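Local coordinates for protein Xaa-Pro aminopeptidase (Thermococcus sibiricus MM 739, PDB 4RGZ) that probably acts as a zinc-dependent aminopeptidase or prolidase of the M24B family, cleaving peptide bonds next to proline, at residues V223-G228 with R240-G245. Numbering follows the deposited sequence.
With ZN (zinc ion), chain E.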
loop_
_atom_site.group_PDB
_atom_site.type_symbol
_atom_site.label_atom_id
_atom_site.label_comp_id
_atom_site.label_asym_id
_atom_site.label_seq_id
_atom_site.Cartn_x
_atom_site.Cartn_y
_atom_site.Cartn_z
ATOM N N VAL A 223 8.230 -17.623 -19.096
ATOM C CA VAL A 223 8.191 -16.478 -18.223
ATOM C C VAL A 223 6.842 -15.803 -18.338
ATOM O O VAL A 223 6.432 -15.378 -19.427
ATOM C CB VAL A 223 9.288 -15.459 -18.576
ATOM C CG1 VAL A 223 9.356 -14.363 -17.518
ATOM C CG2 VAL A 223 10.634 -16.147 -18.705
ATOM N N ILE A 224 6.161 -15.781 -17.204
ATOM C CA ILE A 224 4.901 -15.129 -17.013
ATOM C C ILE A 224 5.173 -13.732 -16.502
ATOM O O ILE A 224 6.022 -13.539 -15.612
ATOM C CB ILE A 224 4.118 -15.853 -15.926
ATOM C CG1 ILE A 224 3.930 -17.312 -16.309
ATOM C CG2 ILE A 224 2.794 -15.145 -15.603
ATOM C CD1 ILE A 224 3.027 -18.058 -15.334
ATOM N N PHE A 225 4.484 -12.750 -17.071
ATOM C CA PHE A 225 4.550 -11.380 -16.539
ATOM C C PHE A 225 3.178 -10.687 -16.435
ATOM O O PHE A 225 2.356 -10.738 -17.352
ATOM C CB PHE A 225 5.643 -10.540 -17.203
ATOM C CG PHE A 225 5.594 -10.516 -18.691
ATOM C CD1 PHE A 225 5.866 -11.661 -19.441
ATOM C CD2 PHE A 225 5.314 -9.316 -19.368
ATOM C CE1 PHE A 225 5.841 -11.611 -20.833
ATOM C CE2 PHE A 225 5.280 -9.253 -20.766
ATOM C CZ PHE A 225 5.558 -10.392 -21.497
ATOM N N ASP A 226 2.935 -10.098 -15.269
ATOM C CA ASP A 226 1.592 -9.737 -14.828
ATOM C C ASP A 226 1.766 -8.382 -14.148
ATOM O O ASP A 226 2.574 -8.239 -13.223
ATOM C CB ASP A 226 1.088 -10.820 -13.866
ATOM C CG ASP A 226 -0.367 -10.647 -13.424
ATOM O OD1 ASP A 226 -1.014 -9.624 -13.748
ATOM O OD2 ASP A 226 -0.889 -11.581 -12.737
ATOM N N TYR A 227 1.056 -7.372 -14.650
ATOM C CA TYR A 227 1.299 -5.999 -14.218
ATOM C C TYR A 227 0.081 -5.176 -14.528
ATOM O O TYR A 227 -0.915 -5.703 -15.046
ATOM C CB TYR A 227 2.575 -5.411 -14.882
ATOM C CG TYR A 227 2.574 -5.469 -16.391
ATOM C CD1 TYR A 227 2.672 -6.684 -17.076
ATOM C CD2 TYR A 227 2.444 -4.301 -17.153
ATOM C CE1 TYR A 227 2.649 -6.723 -18.463
ATOM C CE2 TYR A 227 2.410 -4.345 -18.537
ATOM C CZ TYR A 227 2.516 -5.539 -19.191
ATOM O OH TYR A 227 2.485 -5.560 -20.589
ATOM N N GLY A 228 0.134 -3.894 -14.199
ATOM C CA GLY A 228 -1.000 -3.027 -14.405
ATOM C C GLY A 228 -0.714 -1.580 -14.110
ATOM O O GLY A 228 0.209 -1.227 -13.372
ATOM N N ARG A 240 0.912 -11.893 -19.554
ATOM C CA ARG A 240 1.277 -12.587 -20.786
ATOM C C ARG A 240 2.401 -13.602 -20.531
ATOM O O ARG A 240 3.190 -13.458 -19.585
ATOM C CB ARG A 240 1.673 -11.584 -21.879
ATOM C CG ARG A 240 0.497 -10.776 -22.424
ATOM C CD ARG A 240 -0.459 -11.649 -23.263
ATOM N NE ARG A 240 -1.487 -10.874 -23.958
ATOM C CZ ARG A 240 -2.659 -10.485 -23.445
ATOM N NH1 ARG A 240 -3.006 -10.785 -22.200
ATOM N NH2 ARG A 240 -3.489 -9.778 -24.196
ATOM N N THR A 241 2.481 -14.621 -21.377
ATOM C CA THR A 241 3.466 -15.666 -21.193
ATOM C C THR A 241 4.297 -15.841 -22.443
ATOM O O THR A 241 3.763 -15.976 -23.531
ATOM C CB THR A 241 2.779 -16.977 -20.782
ATOM O OG1 THR A 241 2.144 -16.776 -19.521
ATOM C CG2 THR A 241 3.753 -18.114 -20.661
ATOM N N VAL A 242 5.614 -15.825 -22.254
ATOM C CA VAL A 242 6.570 -15.932 -23.347
ATOM C C VAL A 242 7.603 -17.018 -23.029
ATOM O O VAL A 242 7.772 -17.372 -21.866
ATOM C CB VAL A 242 7.287 -14.579 -23.626
ATOM C CG1 VAL A 242 6.283 -13.492 -24.012
ATOM C CG2 VAL A 242 8.182 -14.133 -22.456
ATOM N N VAL A 243 8.284 -17.529 -24.060
ATOM C CA VAL A 243 9.357 -18.518 -23.922
ATOM C C VAL A 243 10.676 -17.987 -24.413
ATOM O O VAL A 243 10.751 -17.433 -25.498
ATOM C CB VAL A 243 9.081 -19.795 -24.714
ATOM C CG1 VAL A 243 8.210 -20.713 -23.892
ATOM C CG2 VAL A 243 8.427 -19.512 -26.065
ATOM N N VAL A 244 11.715 -18.145 -23.598
ATOM C CA VAL A 244 13.083 -17.896 -24.045
ATOM C C VAL A 244 13.527 -19.215 -24.658
ATOM O O VAL A 244 13.279 -20.279 -24.075
ATOM C CB VAL A 244 14.015 -17.492 -22.886
ATOM C CG1 VAL A 244 15.163 -16.665 -23.395
ATOM C CG2 VAL A 244 13.262 -16.674 -21.863
ATOM N N GLY A 245 14.141 -19.149 -25.838
ATOM C CA GLY A 245 14.464 -20.342 -26.631
ATOM C C GLY A 245 13.224 -20.948 -27.264
ATOM O O GLY A 245 12.114 -20.579 -26.894
HETATM ZN ZN ZN E . -3.085 -9.815 -13.332
HETATM O O HOH W 1 -4.173 -10.715 -11.790
#
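V223 and F225 pair with V242 and R240 across the antiparallel beta hairpin of strands 222-231 and 234-243, part of the pita-bread fold of M24 metallopeptidases. Four backbone hydrogen bonds join the two hydrogen-bonded pairs. V223 N gives to V242 O at 2.8 Å, and V242 N returns to V223 O. F225 N and R240 N bond in the same reciprocal way to R240 O and F225 O. I224 and T241 form the non-hydrogen-bonded pair between them.

Apolar contacts link V223, F225, V242 and the CB of R240 on one face of the sheet. F225 CG sits between the backbone N and the carbonyl carbon (chi1 53°), and the ring reaches over toward the partner strand. R240 CB lies over one ring face, 4.1 Å from F225 CZ. V242 CG1 meets the edge of the ring in its plane, 3.7 Å from F225 CE1. Losing the ring of F225 to an alanine would probably open a gap beside R240 CB and V242 CG1. On the other face, I224 and T241 lie side by side.

The metal site lies beside this hairpin. T241 OG1 hydrogen-bonds to R342 O. R240 NH1 hydrogen-bonds to the backbone O of E344, a zinc ligand along with D226 and D237. D226 OD1 binds the zinc at 2.1 Å, while D226 OD2 forms a salt bridge with R342.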